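Local coordinates for OBG-type G domain-containing protein (Pyrococcus horikoshii, PDB 2E87) that binds GDP in its OBG-type G domain and is probably a GTP-binding protein, though its cellular role is unknown, at residues 170-175 against 251-256; 180-185 against 315-320; 285-290 against 310-315. One frame throughout, in Å; residues are numbered along the deposited sequence.

Interaction 1: residues 170-175 against 251-256; sequences VVIAGH and IYIFDP
Ile172 pairs with Ile251, and Ala173 with Tyr252, where two central parallel strands of the G-domain sheet run side by side with their axes 4.8 Å apart. Three backbone bonds join them: Ile251 N to Val171 O, Ala173 N to Ile251 O, and Ile253 N to Ala173 O, the last two nearly straight at 174° and 177°.

Tyr252 CB leaves its strand on the face that carries the Ala173 methyl. CG stands anti to the backbone N (chi1 -163°), which lays the ring alongside the other chain. CD1 rests on Ala173 CB at 3.8 Å, CE1 passes Gly174 N, and CZ lies 3.8 Å from Gly174 CA, which sits over the ring face as a CH-pi contact. At the tip, OH meets a water at 3.2 Å that also accepts from His175 N and donates to Ile253 O.

On the reverse side Val170 CG1 packs on Ile251 CD1 at 3.5 Å, and Ile172 CG2 on Ile253 CD1.

Apolar contacts and a hydrogen-bonded backbone thus carry the strands up to the start of the P-loop; there glycine lets the chain turn against the phenol ring, and one water bridges the strand ends as they part.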
loop_
_atom_site.group_PDB
_atom_site.type_symbol
_atom_site.label_atom_id
_atom_site.label_comp_id
_atom_site.label_asym_id
_atom_site.label_seq_id
_atom_site.Cartn_x
_atom_site.Cartn_y
_atom_site.Cartn_z
ATOM N N VAL A 170 7.693 13.989 9.398
ATOM C CA VAL A 170 8.727 13.874 10.410
ATOM C C VAL A 170 8.519 12.509 11.071
ATOM O O VAL A 170 7.397 12.158 11.462
ATOM C CB VAL A 170 8.613 14.956 11.503
ATOM C CG1 VAL A 170 9.682 14.708 12.566
ATOM C CG2 VAL A 170 8.799 16.341 10.899
ATOM N N VAL A 171 9.601 11.745 11.182
ATOM C CA VAL A 171 9.578 10.415 11.790
ATOM C C VAL A 171 10.346 10.471 13.113
ATOM O O VAL A 171 11.541 10.759 13.127
ATOM C CB VAL A 171 10.235 9.364 10.839
ATOM C CG1 VAL A 171 10.252 8.009 11.480
ATOM C CG2 VAL A 171 9.473 9.303 9.518
ATOM N N ILE A 172 9.647 10.202 14.217
ATOM C CA ILE A 172 10.235 10.226 15.551
ATOM C C ILE A 172 10.714 8.833 15.997
ATOM O O ILE A 172 9.924 7.895 16.075
ATOM C CB ILE A 172 9.219 10.794 16.585
ATOM C CG1 ILE A 172 8.783 12.193 16.163
ATOM C CG2 ILE A 172 9.849 10.856 17.985
ATOM C CD1 ILE A 172 7.600 12.743 16.980
ATOM N N ALA A 173 12.015 8.725 16.287
ATOM C CA ALA A 173 12.639 7.459 16.700
ATOM C C ALA A 173 13.237 7.492 18.123
ATOM O O ALA A 173 13.329 8.548 18.760
ATOM C CB ALA A 173 13.726 7.075 15.696
ATOM N N GLY A 174 13.637 6.323 18.609
ATOM C CA GLY A 174 14.226 6.231 19.928
ATOM C C GLY A 174 13.651 5.045 20.671
ATOM O O GLY A 174 12.598 4.530 20.291
ATOM N N HIS A 175 14.337 4.620 21.734
ATOM C CA HIS A 175 13.905 3.489 22.546
ATOM C C HIS A 175 12.514 3.685 23.132
ATOM O O HIS A 175 11.943 4.780 23.102
ATOM C CB HIS A 175 14.877 3.251 23.712
ATOM C CG HIS A 175 16.046 2.391 23.366
ATOM N ND1 HIS A 175 17.295 2.907 23.094
ATOM C CD2 HIS A 175 16.154 1.047 23.233
ATOM C CE1 HIS A 175 18.124 1.918 22.811
ATOM N NE2 HIS A 175 17.457 0.777 22.888
ATOM N N ILE A 251 13.620 12.635 13.684
ATOM C CA ILE A 251 13.915 13.214 14.993
ATOM C C ILE A 251 14.282 12.044 15.893
ATOM O O ILE A 251 13.491 11.123 16.076
ATOM C CB ILE A 251 12.706 13.924 15.636
ATOM C CG1 ILE A 251 12.425 15.259 14.943
ATOM C CG2 ILE A 251 13.003 14.199 17.102
ATOM C CD1 ILE A 251 11.167 15.953 15.449
ATOM N N TYR A 252 15.485 12.067 16.443
ATOM C CA TYR A 252 15.915 10.988 17.313
ATOM C C TYR A 252 15.981 11.496 18.741
ATOM O O TYR A 252 16.748 12.412 19.043
ATOM C CB TYR A 252 17.290 10.470 16.908
ATOM C CG TYR A 252 17.565 9.129 17.516
ATOM C CD1 TYR A 252 17.261 7.964 16.819
ATOM C CD2 TYR A 252 18.021 9.016 18.830
ATOM C CE1 TYR A 252 17.390 6.712 17.415
ATOM C CE2 TYR A 252 18.158 7.772 19.432
ATOM C CZ TYR A 252 17.838 6.621 18.715
ATOM O OH TYR A 252 17.955 5.377 19.286
ATOM N N ILE A 253 15.179 10.894 19.612
ATOM C CA ILE A 253 15.146 11.297 21.003
ATOM C C ILE A 253 15.979 10.404 21.921
ATOM O O ILE A 253 15.827 9.180 21.913
ATOM C CB ILE A 253 13.714 11.286 21.567
ATOM C CG1 ILE A 253 12.780 12.138 20.700
ATOM C CG2 ILE A 253 13.735 11.799 22.998
ATOM C CD1 ILE A 253 11.330 12.139 21.175
ATOM N N PHE A 254 16.852 11.038 22.701
ATOM C CA PHE A 254 17.684 10.370 23.705
ATOM C C PHE A 254 17.063 10.730 25.060
ATOM O O PHE A 254 16.483 11.805 25.204
ATOM C CB PHE A 254 19.114 10.919 23.730
ATOM C CG PHE A 254 20.000 10.412 22.635
ATOM C CD1 PHE A 254 20.246 11.189 21.508
ATOM C CD2 PHE A 254 20.625 9.172 22.748
ATOM C CE1 PHE A 254 21.106 10.742 20.514
ATOM C CE2 PHE A 254 21.482 8.715 21.767
ATOM C CZ PHE A 254 21.727 9.498 20.646
ATOM N N ASP A 255 17.191 9.839 26.042
ATOM C CA ASP A 255 16.698 10.089 27.399
ATOM C C ASP A 255 17.901 9.949 28.332
ATOM O O ASP A 255 18.185 8.867 28.841
ATOM C CB ASP A 255 15.609 9.081 27.797
ATOM C CG ASP A 255 15.235 9.178 29.281
ATOM O OD1 ASP A 255 15.654 10.161 29.935
ATOM O OD2 ASP A 255 14.524 8.281 29.796
ATOM N N PRO A 256 18.623 11.046 28.567
ATOM C CA PRO A 256 19.809 11.033 29.436
ATOM C C PRO A 256 19.577 10.560 30.870
ATOM O O PRO A 256 20.514 10.162 31.546
ATOM C CB PRO A 256 20.293 12.481 29.388
ATOM C CG PRO A 256 19.786 12.976 28.084
ATOM C CD PRO A 256 18.404 12.391 28.015
HETATM O O HOH W 1 17.007 6.169 22.225
#

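Interaction 2: residues 180-185 against 315-320; sequences KSTLLK and ISALKG. With GDP (guanosine-5'-diphosphate), chain F.
Leu183, in the helix that begins within the P-loop, brings its CA within 5.1 Å of Ala317 CA, in the irregular loop leading from strand 313-314 to helix 323-350. Both pieces are signature elements of a GTPase fold: residues 180-185 begin the helix that receives the phosphates, and Ser316-Ala317-Leu318 correspond to the G5 (SAK-like) motif, in keeping with their close approach to GDP O6 here.

The direct contact is small and apolar. Thr182 does two jobs with its two branches. CG2, anti to the backbone N, reaches across to Ala317 CB at 3.4 Å, a tight methyl-to-methyl touch, while OG1, placed beside the N by chi1 of -65°, donates to GDP O1A. Thr182 N gives a second bond to that same oxygen. Next along the helix, Leu183 CB packs on Ala317 CB, and Leu183 CD1 reaches Ile315 CD1 at 4.2 Å. Ile323 of helix 323-350 lies against both Leu183 and Ile315.

Around the beta-phosphate, Lys180 bends at chi3 and chi4 so that its chain curls about O2B: the backbone N donates from one end and NZ from the other, at 3.0 Å. NZ is further held by Gly174 O. Ser181 N points almost straight at O3B (175°), so amides at the helix start and the lysine charge together probably offset much of the phosphate charge.

At the base, Ser316 OG accepts from Lys319 N, an ST motif within the loop. Leu318 lays its side chain over one face of the purine, with CB near C6 and CD1 3.5 Å from N3. Its backbone N meanwhile donates to the guanine carbonyl, Leu318 N to GDP O6 measuring 3.2 Å.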
loop_
_atom_site.group_PDB
_atom_site.type_symbol
_atom_site.label_atom_id
_atom_site.label_comp_id
_atom_site.label_asym_id
_atom_site.label_seq_id
_atom_site.Cartn_x
_atom_site.Cartn_y
_atom_site.Cartn_z
ATOM N N LYS A 180 8.669 9.642 22.677
ATOM C CA LYS A 180 8.272 9.789 21.289
ATOM C C LYS A 180 6.840 10.299 21.116
ATOM O O LYS A 180 6.623 11.332 20.481
ATOM C CB LYS A 180 8.453 8.460 20.543
ATOM C CG LYS A 180 9.906 8.019 20.434
ATOM C CD LYS A 180 10.082 6.880 19.414
ATOM C CE LYS A 180 9.341 5.608 19.833
ATOM N NZ LYS A 180 9.901 5.041 21.100
ATOM N N SER A 181 5.864 9.588 21.676
ATOM C CA SER A 181 4.467 10.002 21.538
ATOM C C SER A 181 4.165 11.300 22.293
ATOM O O SER A 181 3.333 12.098 21.861
ATOM C CB SER A 181 3.533 8.900 22.024
ATOM O OG SER A 181 3.755 8.622 23.388
ATOM N N THR A 182 4.843 11.507 23.419
ATOM C CA THR A 182 4.643 12.715 24.193
ATOM C C THR A 182 5.046 13.876 23.314
ATOM O O THR A 182 4.371 14.900 23.288
ATOM C CB THR A 182 5.502 12.730 25.496
ATOM O OG1 THR A 182 5.068 11.678 26.364
ATOM C CG2 THR A 182 5.354 14.074 26.240
ATOM N N LEU A 183 6.145 13.711 22.585
ATOM C CA LEU A 183 6.628 14.760 21.695
ATOM C C LEU A 183 5.706 14.945 20.491
ATOM O O LEU A 183 5.448 16.066 20.059
ATOM C CB LEU A 183 8.041 14.451 21.203
ATOM C CG LEU A 183 8.533 15.405 20.120
ATOM C CD1 LEU A 183 8.570 16.834 20.656
ATOM C CD2 LEU A 183 9.911 15.003 19.669
ATOM N N LEU A 184 5.212 13.847 19.938
ATOM C CA LEU A 184 4.328 13.950 18.790
ATOM C C LEU A 184 3.058 14.721 19.176
ATOM O O LEU A 184 2.576 15.549 18.413
ATOM C CB LEU A 184 3.970 12.551 18.270
ATOM C CG LEU A 184 2.939 12.444 17.136
ATOM C CD1 LEU A 184 3.214 11.192 16.276
ATOM C CD2 LEU A 184 1.519 12.431 17.740
ATOM N N LYS A 185 2.523 14.445 20.361
ATOM C CA LYS A 185 1.308 15.110 20.808
ATOM C C LYS A 185 1.526 16.578 21.148
ATOM O O LYS A 185 0.619 17.382 21.002
ATOM C CB LYS A 185 0.705 14.368 22.003
ATOM C CG LYS A 185 0.154 13.016 21.626
ATOM C CD LYS A 185 -0.259 12.220 22.833
ATOM C CE LYS A 185 -0.605 10.802 22.433
ATOM N NZ LYS A 185 -1.076 10.007 23.599
ATOM N N ILE A 315 15.316 19.511 25.480
ATOM C CA ILE A 315 13.876 19.720 25.684
ATOM C C ILE A 315 13.256 18.887 26.807
ATOM O O ILE A 315 13.905 18.043 27.427
ATOM C CB ILE A 315 13.037 19.364 24.405
ATOM C CG1 ILE A 315 12.870 17.843 24.293
ATOM C CG2 ILE A 315 13.710 19.891 23.140
ATOM C CD1 ILE A 315 11.860 17.381 23.240
ATOM N N SER A 316 11.971 19.135 27.042
ATOM C CA SER A 316 11.175 18.402 28.019
ATOM C C SER A 316 9.801 18.287 27.382
ATOM O O SER A 316 8.975 19.185 27.498
ATOM C CB SER A 316 11.067 19.151 29.344
ATOM O OG SER A 316 10.067 18.558 30.161
ATOM N N ALA A 317 9.576 17.182 26.681
ATOM C CA ALA A 317 8.310 16.951 26.003
ATOM C C ALA A 317 7.120 17.081 26.952
ATOM O O ALA A 317 6.053 17.564 26.564
ATOM C CB ALA A 317 8.315 15.561 25.348
ATOM N N LEU A 318 7.311 16.657 28.197
ATOM C CA LEU A 318 6.239 16.707 29.179
ATOM C C LEU A 318 5.858 18.128 29.581
ATOM O O LEU A 318 4.677 18.464 29.641
ATOM C CB LEU A 318 6.622 15.917 30.435
ATOM C CG LEU A 318 5.547 15.003 31.040
ATOM C CD1 LEU A 318 6.049 14.450 32.361
ATOM C CD2 LEU A 318 4.249 15.767 31.258
ATOM N N LYS A 319 6.857 18.964 29.844
ATOM C CA LYS A 319 6.587 20.323 30.272
ATOM C C LYS A 319 6.605 21.407 29.200
ATOM O O LYS A 319 6.423 22.584 29.512
ATOM C CB LYS A 319 7.541 20.693 31.402
ATOM C CG LYS A 319 7.296 19.889 32.658
ATOM C CD LYS A 319 8.167 20.387 33.784
ATOM C CE LYS A 319 7.856 19.675 35.079
ATOM N NZ LYS A 319 8.822 20.095 36.127
ATOM N N GLY A 320 6.815 21.028 27.943
ATOM C CA GLY A 320 6.817 22.022 26.885
ATOM C C GLY A 320 8.095 22.824 26.753
ATOM O O GLY A 320 8.200 23.692 25.878
HETATM P PB GDP F . 7.511 6.592 23.869
HETATM O O1B GDP F . 7.336 5.160 24.336
HETATM O O2B GDP F . 9.013 6.872 23.333
HETATM O O3B GDP F . 6.351 7.242 23.107
HETATM O O3A GDP F . 7.511 7.391 25.249
HETATM P PA GDP F . 6.340 8.287 25.913
HETATM O O1A GDP F . 5.978 9.439 25.043
HETATM O O2A GDP F . 5.051 7.345 26.182
HETATM O "O5'" GDP F . 6.937 8.844 27.298
HETATM C "C5'" GDP F . 7.248 7.723 28.147
HETATM C "C4'" GDP F . 7.152 8.145 29.625
HETATM O "O4'" GDP F . 8.060 9.285 29.872
HETATM C "C3'" GDP F . 5.783 8.672 30.057
HETATM O "O3'" GDP F . 5.057 8.342 31.244
HETATM C "C2'" GDP F . 5.872 10.169 29.701
HETATM O "O2'" GDP F . 4.958 10.875 30.564
HETATM C "C1'" GDP F . 7.245 10.454 30.272
HETATM N N9 GDP F . 7.855 11.670 29.716
HETATM C C8 GDP F . 7.794 12.121 28.423
HETATM N N7 GDP F . 8.458 13.240 28.302
HETATM C C5 GDP F . 8.990 13.577 29.502
HETATM C C6 GDP F . 9.795 14.669 29.985
HETATM O O6 GDP F . 10.150 15.571 29.233
HETATM N N1 GDP F . 10.158 14.673 31.313
HETATM C C2 GDP F . 9.757 13.650 32.166
HETATM N N2 GDP F . 10.132 13.681 33.482
HETATM N N3 GDP F . 9.010 12.644 31.732
HETATM C C4 GDP F . 8.610 12.567 30.426
#

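Interaction 3: residues 285-290 against 310-315; sequences VVINKI and LNPIKI. With GDP (guanosine-5'-diphosphate), chain F.
Val286 pairs with Ile313, and Ile287 with Lys314, in the parallel pairing that places short strand 313-314 at the edge of the sheet. The main-chain groups facing each other are well matched. Ile313 N donates to Val285 O at 3.0 Å; Ile287 N donates to Ile313 O, and Ile315 N to Ile287 O at 2.9 Å. Past the strand end, Ile315 O accepts from Ile290 N at 3.2 Å. At the other end a water accepts from Val285 N and donates to Asn311 O.

Residues 288-291 are the NKxD (G4) motif. Asn288 OD1 accepts from Ala317 N, and ND2 donates to Val178 O, so this one amide ties the motif to both the G5 loop and the P-loop; ND2 also comes within 3.3 Å of GDP N7. Ile315 CG1 comes within 3.3 Å of Asn288 OD1. The Lys289 chain, bent at chi2 and chi4, lies over the purine face opposite Leu318, with CG 3.8 Å from GDP N1, and NZ ends in a salt bridge with Asp255 OD2. Asp291, next in sequence after Ile290, is hydrogen-bonded to GDP.

Ile290 folds back to lie against the Ile315 carbonyl, its CG1 standing between its own N and carbonyl carbon (chi1 59°).

Strand 283-287, helix 295-307 and strand 313-314 form a beta-alpha-beta unit. The helix packs on the side of Val285, Ile287 and Pro312, with Val305 also meeting Leu310. Helix 323-350 lies on the other side, against Val286, Ile313 and Ile315, while Val286 bonds through its backbone to Tyr252 and Phe254 of strand 249-254.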
loop_
_atom_site.group_PDB
_atom_site.type_symbol
_atom_site.label_atom_id
_atom_site.label_comp_id
_atom_site.label_asym_id
_atom_site.label_seq_id
_atom_site.Cartn_x
_atom_site.Cartn_y
_atom_site.Cartn_z
ATOM N N VAL A 285 18.533 15.669 16.378
ATOM C CA VAL A 285 18.674 15.009 17.665
ATOM C C VAL A 285 18.078 15.867 18.774
ATOM O O VAL A 285 18.354 17.063 18.884
ATOM C CB VAL A 285 20.146 14.753 17.993
ATOM C CG1 VAL A 285 20.249 14.054 19.326
ATOM C CG2 VAL A 285 20.799 13.931 16.880
ATOM N N VAL A 286 17.242 15.250 19.588
ATOM C CA VAL A 286 16.618 15.932 20.693
ATOM C C VAL A 286 17.022 15.197 21.968
ATOM O O VAL A 286 17.003 13.961 22.014
ATOM C CB VAL A 286 15.074 15.916 20.541
ATOM C CG1 VAL A 286 14.417 16.103 21.883
ATOM C CG2 VAL A 286 14.622 17.035 19.599
ATOM N N ILE A 287 17.412 15.953 22.991
ATOM C CA ILE A 287 17.784 15.379 24.288
ATOM C C ILE A 287 16.616 15.697 25.229
ATOM O O ILE A 287 16.480 16.824 25.715
ATOM C CB ILE A 287 19.085 16.015 24.810
ATOM C CG1 ILE A 287 20.194 15.792 23.789
ATOM C CG2 ILE A 287 19.472 15.414 26.138
ATOM C CD1 ILE A 287 21.573 16.197 24.270
ATOM N N ASN A 288 15.770 14.697 25.467
ATOM C CA ASN A 288 14.568 14.851 26.286
ATOM C C ASN A 288 14.775 14.643 27.775
ATOM O O ASN A 288 15.877 14.348 28.217
ATOM C CB ASN A 288 13.491 13.891 25.776
ATOM C CG ASN A 288 12.086 14.286 26.212
ATOM O OD1 ASN A 288 11.725 15.469 26.225
ATOM N ND2 ASN A 288 11.277 13.291 26.543
ATOM N N LYS A 289 13.699 14.792 28.545
ATOM C CA LYS A 289 13.761 14.641 30.001
ATOM C C LYS A 289 14.797 15.571 30.671
ATOM O O LYS A 289 15.403 15.195 31.670
ATOM C CB LYS A 289 14.091 13.186 30.394
ATOM C CG LYS A 289 12.908 12.233 30.510
ATOM C CD LYS A 289 12.595 11.557 29.198
ATOM C CE LYS A 289 11.486 10.523 29.374
ATOM N NZ LYS A 289 11.927 9.321 30.135
ATOM N N ILE A 290 15.012 16.770 30.138
ATOM C CA ILE A 290 15.982 17.667 30.762
ATOM C C ILE A 290 15.511 18.138 32.144
ATOM O O ILE A 290 16.317 18.586 32.959
ATOM C CB ILE A 290 16.259 18.916 29.902
ATOM C CG1 ILE A 290 14.961 19.689 29.660
ATOM C CG2 ILE A 290 16.914 18.514 28.605
ATOM C CD1 ILE A 290 15.154 20.939 28.839
ATOM N N LEU A 310 26.124 16.840 14.599
ATOM C CA LEU A 310 24.756 17.254 14.839
ATOM C C LEU A 310 24.650 18.190 16.031
ATOM O O LEU A 310 25.308 17.994 17.050
ATOM C CB LEU A 310 23.883 16.024 15.069
ATOM C CG LEU A 310 23.796 15.083 13.870
ATOM C CD1 LEU A 310 23.345 13.704 14.320
ATOM C CD2 LEU A 310 22.851 15.680 12.839
ATOM N N ASN A 311 23.816 19.212 15.883
ATOM C CA ASN A 311 23.589 20.183 16.934
ATOM C C ASN A 311 22.232 19.834 17.547
ATOM O O ASN A 311 21.176 20.151 16.990
ATOM C CB ASN A 311 23.583 21.595 16.336
ATOM C CG ASN A 311 23.746 22.688 17.387
ATOM O OD1 ASN A 311 24.004 23.851 17.052
ATOM N ND2 ASN A 311 23.589 22.322 18.661
ATOM N N PRO A 312 22.250 19.162 18.704
ATOM C CA PRO A 312 21.043 18.746 19.415
ATOM C C PRO A 312 20.261 19.874 20.071
ATOM O O PRO A 312 20.788 20.956 20.324
ATOM C CB PRO A 312 21.583 17.760 20.442
ATOM C CG PRO A 312 22.887 18.378 20.811
ATOM C CD PRO A 312 23.454 18.774 19.460
ATOM N N ILE A 313 18.993 19.597 20.341
ATOM C CA ILE A 313 18.112 20.546 20.990
ATOM C C ILE A 313 17.681 19.934 22.322
ATOM O O ILE A 313 17.125 18.832 22.355
ATOM C CB ILE A 313 16.852 20.802 20.148
ATOM C CG1 ILE A 313 17.243 21.394 18.794
ATOM C CG2 ILE A 313 15.898 21.709 20.906
ATOM C CD1 ILE A 313 16.072 21.620 17.860
ATOM N N LYS A 314 17.952 20.637 23.417
ATOM C CA LYS A 314 17.566 20.163 24.742
ATOM C C LYS A 314 16.078 20.470 24.958
ATOM O O LYS A 314 15.621 21.563 24.637
ATOM C CB LYS A 314 18.448 20.849 25.787
ATOM C CG LYS A 314 19.892 20.363 25.714
ATOM C CD LYS A 314 20.881 21.208 26.526
ATOM C CE LYS A 314 21.300 22.491 25.789
ATOM N NZ LYS A 314 22.333 23.281 26.542
ATOM N N ILE A 315 15.316 19.511 25.480
ATOM C CA ILE A 315 13.876 19.720 25.684
ATOM C C ILE A 315 13.256 18.887 26.807
ATOM O O ILE A 315 13.905 18.043 27.427
ATOM C CB ILE A 315 13.037 19.364 24.405
ATOM C CG1 ILE A 315 12.870 17.843 24.293
ATOM C CG2 ILE A 315 13.710 19.891 23.140
ATOM C CD1 ILE A 315 11.860 17.381 23.240
HETATM P PB GDP F . 7.511 6.592 23.869
HETATM O O1B GDP F . 7.336 5.160 24.336
HETATM O O2B GDP F . 9.013 6.872 23.333
HETATM O O3B GDP F . 6.351 7.242 23.107
HETATM O O3A GDP F . 7.511 7.391 25.249
HETATM P PA GDP F . 6.340 8.287 25.913
HETATM O O1A GDP F . 5.978 9.439 25.043
HETATM O O2A GDP F . 5.051 7.345 26.182
HETATM O "O5'" GDP F . 6.937 8.844 27.298
HETATM C "C5'" GDP F . 7.248 7.723 28.147
HETATM C "C4'" GDP F . 7.152 8.145 29.625
HETATM O "O4'" GDP F . 8.060 9.285 29.872
HETATM C "C3'" GDP F . 5.783 8.672 30.057
HETATM O "O3'" GDP F . 5.057 8.342 31.244
HETATM C "C2'" GDP F . 5.872 10.169 29.701
HETATM O "O2'" GDP F . 4.958 10.875 30.564
HETATM C "C1'" GDP F . 7.245 10.454 30.272
HETATM N N9 GDP F . 7.855 11.670 29.716
HETATM C C8 GDP F . 7.794 12.121 28.423
HETATM N N7 GDP F . 8.458 13.240 28.302
HETATM C C5 GDP F . 8.990 13.577 29.502
HETATM C C6 GDP F . 9.795 14.669 29.985
HETATM O O6 GDP F . 10.150 15.571 29.233
HETATM N N1 GDP F . 10.158 14.673 31.313
HETATM C C2 GDP F . 9.757 13.650 32.166
HETATM N N2 GDP F . 10.132 13.681 33.482
HETATM N N3 GDP F . 9.010 12.644 31.732
HETATM C C4 GDP F . 8.610 12.567 30.426
HETATM O O HOH W 2 20.372 17.803 15.514
#

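Overall arrangement
All three contacts lie within the OBG-type G domain, their centres about 9 to 11 Å apart, gathered where the parallel strands end beside GDP. Strands 169-173, 249-254, 283-287 and 313-314 are consecutive across the sheet; interaction 1 joins the first pair, interaction 3 the last, and the neighbouring strands 249-254 and 283-287 connect them. Along the chain, interaction 1 closes before 3 opens, its segments alternate with those of interaction 2, and 3 is nested within the loop that 2 closes, sharing Ile315. The ends of the sheet thus bring the phosphate-binding and base-binding elements together around one nucleotide.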